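DUF269-containing protein (Cyanothece sp. ATCC 51142, PDB 3NJ2) is of unknown function but belongs to the DUF269 family and is associated with nitrogen fixation in a cyanobacterium. Local coordinates at residues A122-R134 against G161-L174. Residues are numbered along the deposited sequence; the frame is centred on the assembly and turned at random.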
loop_
_atom_site.group_PDB
_atom_site.type_symbol
_atom_site.label_atom_id
_atom_site.label_comp_id
_atom_site.label_asym_id
_atom_site.label_seq_id
_atom_site.Cartn_x
_atom_site.Cartn_y
_atom_site.Cartn_z
ATOM N N ALA B 122 -3.416 -2.018 5.500
ATOM C CA ALA B 122 -3.582 -0.588 5.691
ATOM C C ALA B 122 -2.249 -0.083 6.221
ATOM O O ALA B 122 -1.793 -0.534 7.272
ATOM C CB ALA B 122 -4.705 -0.332 6.660
ATOM N N LEU B 123 -1.693 0.911 5.514
ATOM C CA LEU B 123 -0.364 1.412 5.825
ATOM C C LEU B 123 -0.449 2.922 6.061
ATOM O O LEU B 123 -1.002 3.633 5.239
ATOM C CB LEU B 123 0.638 1.169 4.703
ATOM C CG LEU B 123 0.603 -0.340 4.377
ATOM C CD1 LEU B 123 1.493 -0.536 3.160
ATOM C CD2 LEU B 123 1.054 -1.154 5.624
ATOM N N VAL B 124 0.107 3.404 7.157
ATOM C CA VAL B 124 0.269 4.879 7.366
ATOM C C VAL B 124 1.715 5.108 7.635
ATOM O O VAL B 124 2.283 4.466 8.523
ATOM C CB VAL B 124 -0.602 5.334 8.463
ATOM C CG1 VAL B 124 -0.476 6.935 8.701
ATOM C CG2 VAL B 124 -2.139 4.916 8.249
ATOM N N TRP B 125 2.333 6.013 6.891
ATOM C CA TRP B 125 3.751 6.294 7.142
ATOM C C TRP B 125 4.037 7.765 7.092
ATOM O O TRP B 125 3.339 8.480 6.405
ATOM C CB TRP B 125 4.713 5.573 6.220
ATOM C CG TRP B 125 4.780 6.022 4.847
ATOM C CD1 TRP B 125 5.797 6.764 4.249
ATOM C CD2 TRP B 125 3.752 5.856 3.830
ATOM N NE1 TRP B 125 5.461 7.048 2.929
ATOM C CE2 TRP B 125 4.261 6.460 2.632
ATOM C CE3 TRP B 125 2.510 5.178 3.765
ATOM C CZ2 TRP B 125 3.546 6.457 1.416
ATOM C CZ3 TRP B 125 1.783 5.221 2.548
ATOM C CH2 TRP B 125 2.319 5.862 1.391
ATOM N N GLY B 126 5.098 8.125 7.821
ATOM C CA GLY B 126 5.556 9.545 7.852
ATOM C C GLY B 126 7.075 9.458 7.837
ATOM O O GLY B 126 7.618 8.664 8.558
ATOM N N GLY B 127 7.745 10.260 6.990
ATOM C CA GLY B 127 9.218 10.085 6.862
ATOM C C GLY B 127 9.422 8.656 6.364
ATOM O O GLY B 127 8.849 8.309 5.374
ATOM N N LYS B 128 10.279 7.879 7.031
ATOM C CA LYS B 128 10.388 6.448 6.662
ATOM C C LYS B 128 9.945 5.608 7.822
ATOM O O LYS B 128 10.338 4.463 7.990
ATOM C CB LYS B 128 11.839 6.117 6.212
ATOM C CG LYS B 128 12.256 6.901 4.953
ATOM C CD LYS B 128 13.581 6.509 4.355
ATOM C CE LYS B 128 13.781 7.348 3.109
ATOM N NZ LYS B 128 15.086 7.028 2.483
ATOM N N LEU B 129 9.041 6.127 8.633
ATOM C CA LEU B 129 8.535 5.417 9.797
ATOM C C LEU B 129 7.126 4.876 9.489
ATOM O O LEU B 129 6.219 5.686 9.138
ATOM C CB LEU B 129 8.427 6.373 10.959
ATOM C CG LEU B 129 7.926 5.686 12.222
ATOM C CD1 LEU B 129 8.818 4.529 12.913
ATOM C CD2 LEU B 129 7.703 6.886 13.127
ATOM N N MET B 130 6.931 3.564 9.613
ATOM C CA MET B 130 5.576 2.996 9.576
ATOM C C MET B 130 4.835 3.177 10.862
ATOM O O MET B 130 5.113 2.474 11.925
ATOM C CB MET B 130 5.687 1.495 9.317
ATOM C CG MET B 130 6.462 1.107 8.185
ATOM S SD MET B 130 5.799 1.687 6.647
ATOM C CE MET B 130 3.840 1.465 6.903
ATOM N N VAL B 131 3.896 4.134 10.873
ATOM C CA VAL B 131 3.108 4.398 12.093
ATOM C C VAL B 131 1.840 3.559 12.234
ATOM O O VAL B 131 1.358 3.434 13.377
ATOM C CB VAL B 131 2.819 5.945 12.303
ATOM C CG1 VAL B 131 4.138 6.712 12.555
ATOM C CG2 VAL B 131 1.986 6.576 11.114
ATOM N N VAL B 132 1.309 3.008 11.114
ATOM C CA VAL B 132 0.236 1.971 11.213
ATOM C C VAL B 132 0.640 0.989 10.164
ATOM O O VAL B 132 0.981 1.387 9.057
ATOM C CB VAL B 132 -1.132 2.505 10.840
ATOM C CG1 VAL B 132 -2.157 1.317 10.771
ATOM C CG2 VAL B 132 -1.555 3.535 11.837
ATOM N N SER B 133 0.644 -0.313 10.504
ATOM C CA SER B 133 0.918 -1.334 9.455
ATOM C C SER B 133 0.035 -2.530 9.788
ATOM O O SER B 133 0.519 -3.533 10.404
ATOM C CB SER B 133 2.393 -1.688 9.263
ATOM O OG SER B 133 3.005 -1.813 10.529
ATOM N N ARG B 134 -1.232 -2.432 9.354
ATOM C CA ARG B 134 -2.333 -3.306 9.770
ATOM C C ARG B 134 -2.751 -4.299 8.675
ATOM O O ARG B 134 -3.136 -3.929 7.576
ATOM C CB ARG B 134 -3.529 -2.458 10.166
ATOM C CG ARG B 134 -4.584 -3.245 10.810
ATOM C CD ARG B 134 -5.321 -2.323 11.766
ATOM N NE ARG B 134 -6.435 -3.046 12.358
ATOM C CZ ARG B 134 -6.396 -3.644 13.544
ATOM N NH1 ARG B 134 -5.302 -3.602 14.311
ATOM N NH2 ARG B 134 -7.494 -4.254 13.979
ATOM N N GLY B 161 0.294 4.993 17.031
ATOM C CA GLY B 161 1.090 5.676 16.050
ATOM C C GLY B 161 1.861 6.836 16.593
ATOM O O GLY B 161 3.015 7.044 16.292
ATOM N N ILE B 162 1.174 7.612 17.435
ATOM C CA ILE B 162 1.807 8.717 18.140
ATOM C C ILE B 162 3.001 8.250 18.978
ATOM O O ILE B 162 4.025 8.918 18.925
ATOM C CB ILE B 162 0.778 9.540 18.956
ATOM C CG1 ILE B 162 -0.091 10.293 17.958
ATOM C CG2 ILE B 162 1.476 10.578 19.859
ATOM C CD1 ILE B 162 -1.477 10.691 18.533
ATOM N N GLU B 163 2.807 7.164 19.696
ATOM C CA GLU B 163 3.911 6.604 20.537
ATOM C C GLU B 163 5.094 6.244 19.657
ATOM O O GLU B 163 6.273 6.518 19.996
ATOM C CB GLU B 163 3.441 5.426 21.315
ATOM C CG GLU B 163 2.520 5.684 22.525
ATOM C CD GLU B 163 1.945 4.353 23.067
ATOM O OE1 GLU B 163 2.299 3.222 22.542
ATOM O OE2 GLU B 163 1.122 4.430 24.022
ATOM N N LEU B 164 4.824 5.734 18.453
ATOM C CA LEU B 164 5.925 5.398 17.559
ATOM C C LEU B 164 6.700 6.595 17.082
ATOM O O LEU B 164 7.911 6.552 17.100
ATOM C CB LEU B 164 5.409 4.557 16.353
ATOM C CG LEU B 164 5.071 3.118 16.637
ATOM C CD1 LEU B 164 4.297 2.517 15.429
ATOM C CD2 LEU B 164 6.301 2.340 16.958
ATOM N N VAL B 165 6.014 7.664 16.681
ATOM C CA VAL B 165 6.706 8.880 16.256
ATOM C C VAL B 165 7.554 9.427 17.444
ATOM O O VAL B 165 8.713 9.810 17.230
ATOM C CB VAL B 165 5.736 9.994 15.850
ATOM C CG1 VAL B 165 6.493 11.288 15.377
ATOM C CG2 VAL B 165 4.812 9.533 14.771
ATOM N N ASN B 166 7.004 9.384 18.668
ATOM C CA ASN B 166 7.733 9.901 19.840
ATOM C C ASN B 166 8.949 9.030 20.095
ATOM O O ASN B 166 9.984 9.505 20.572
ATOM C CB ASN B 166 6.845 9.853 21.046
ATOM C CG ASN B 166 5.845 10.952 21.048
ATOM O OD1 ASN B 166 6.102 12.012 20.473
ATOM N ND2 ASN B 166 4.759 10.758 21.794
ATOM N N LYS B 167 8.849 7.747 19.778
ATOM C CA LYS B 167 9.966 6.823 20.078
ATOM C C LYS B 167 11.068 6.900 18.997
ATOM O O LYS B 167 12.289 6.753 19.375
ATOM C CB LYS B 167 9.385 5.419 20.248
ATOM C CG LYS B 167 10.343 4.365 20.675
ATOM C CD LYS B 167 9.515 3.227 21.233
ATOM C CE LYS B 167 10.358 1.978 21.411
ATOM N NZ LYS B 167 9.585 0.887 22.068
ATOM N N PHE B 168 10.766 7.265 17.734
ATOM C CA PHE B 168 11.653 7.091 16.551
ATOM C C PHE B 168 11.740 8.352 15.738
ATOM O O PHE B 168 11.495 8.368 14.539
ATOM C CB PHE B 168 11.165 5.858 15.707
ATOM C CG PHE B 168 11.235 4.565 16.418
ATOM C CD1 PHE B 168 12.456 4.074 16.909
ATOM C CD2 PHE B 168 10.106 3.769 16.556
ATOM C CE1 PHE B 168 12.519 2.824 17.578
ATOM C CE2 PHE B 168 10.186 2.526 17.194
ATOM C CZ PHE B 168 11.414 2.061 17.713
ATOM N N PRO B 169 12.087 9.516 16.370
ATOM C CA PRO B 169 12.204 10.722 15.541
ATOM C C PRO B 169 13.256 10.627 14.479
ATOM O O PRO B 169 13.117 11.292 13.431
ATOM C CB PRO B 169 12.652 11.817 16.553
ATOM C CG PRO B 169 13.309 11.052 17.664
ATOM C CD PRO B 169 12.511 9.738 17.759
ATOM N N GLU B 170 14.279 9.758 14.682
ATOM C CA GLU B 170 15.347 9.627 13.753
ATOM C C GLU B 170 14.925 9.018 12.415
ATOM O O GLU B 170 15.549 9.234 11.389
ATOM C CB GLU B 170 16.544 8.866 14.339
ATOM C CG GLU B 170 16.325 7.303 14.489
ATOM C CD GLU B 170 15.539 6.928 15.706
ATOM O OE1 GLU B 170 15.012 7.835 16.434
ATOM O OE2 GLU B 170 15.466 5.685 16.031
ATOM N N VAL B 171 13.788 8.313 12.500
ATOM C CA VAL B 171 13.188 7.675 11.349
ATOM C C VAL B 171 12.064 8.574 10.741
ATOM O O VAL B 171 11.892 8.684 9.490
ATOM C CB VAL B 171 12.641 6.313 11.753
ATOM C CG1 VAL B 171 12.222 5.558 10.534
ATOM C CG2 VAL B 171 13.683 5.476 12.641
ATOM N N ALA B 172 11.327 9.215 11.643
ATOM C CA ALA B 172 10.247 10.135 11.238
ATOM C C ALA B 172 10.779 11.297 10.391
ATOM O O ALA B 172 10.072 11.811 9.509
ATOM C CB ALA B 172 9.587 10.717 12.473
ATOM N N ARG B 173 12.058 11.694 10.593
ATOM C CA ARG B 173 12.635 12.851 9.866
ATOM C C ARG B 173 13.246 12.525 8.503
ATOM O O ARG B 173 13.726 13.434 7.797
ATOM C CB ARG B 173 13.656 13.603 10.762
ATOM C CG ARG B 173 14.868 12.828 11.177
ATOM C CD ARG B 173 15.606 13.603 12.291
ATOM N NE ARG B 173 16.895 12.978 12.530
ATOM C CZ ARG B 173 17.368 12.518 13.698
ATOM N NH1 ARG B 173 16.655 12.613 14.870
ATOM N NH2 ARG B 173 18.589 11.961 13.663
ATOM N N LEU B 174 13.171 11.259 8.061
ATOM C CA LEU B 174 13.813 10.823 6.830
ATOM C C LEU B 174 12.972 11.134 5.569
ATOM O O LEU B 174 11.802 11.600 5.570
ATOM C CB LEU B 174 14.052 9.315 6.921
ATOM C CG LEU B 174 15.004 8.946 8.055
ATOM C CD1 LEU B 174 15.103 7.457 8.123
ATOM C CD2 LEU B 174 16.328 9.669 7.857
ATOM O OXT LEU B 174 13.483 10.924 4.473
#
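Leu-129 meets the Phe-168 ring obliquely, its CD1 lying 3.9 Å from both Phe-168 CB and Phe-168 CD2. One face of that ring carries Lys-167 CG over its centre, while Leu-164 CD2 and Glu-170 OE2 lie in plane at its edge. With CG anti to the backbone N (chi1 -179°), Leu-129 reaches into the angle between helices 147-167 and 169-172: CD2 approaches Val-165 CA at 3.8 Å, and CB packs on Val-171 CG1. Further along, Val-131 CG1 meets Val-165 CG2 at 3.7 Å, and Leu-164 CD1 rests against the carbonyl oxygens of Met-130 and Val-131.

The type II' turn from Gly-126 to Leu-129 is tied to helix 169-172 by a nearly straight hydrogen bond, Lys-128 N to Val-171 O (3.0 Å, 168° at the hydrogen). Leu-174 N bonds to the same oxygen from the opposite face of its plane. Gly-127, at positive phi, brings its CA to 3.3 Å from Ala-172 O in a CA-H...O contact. Lys-128, extended beyond CG, crosses Leu-174 at about a right angle, with Lys-128 CG 3.6 Å from Leu-174 CB.

The contact thus joins a beta hairpin, with a classic bulge where Val-131 and Val-132 face Val-124, to the end of helix 147-167 and to helix 169-172. Helix 83-104 adds Ile-100 against Val-131, strand 109-114 pairs with 120-126, and Lys-128 and Met-130 form backbone hydrogen bonds to the second subunit.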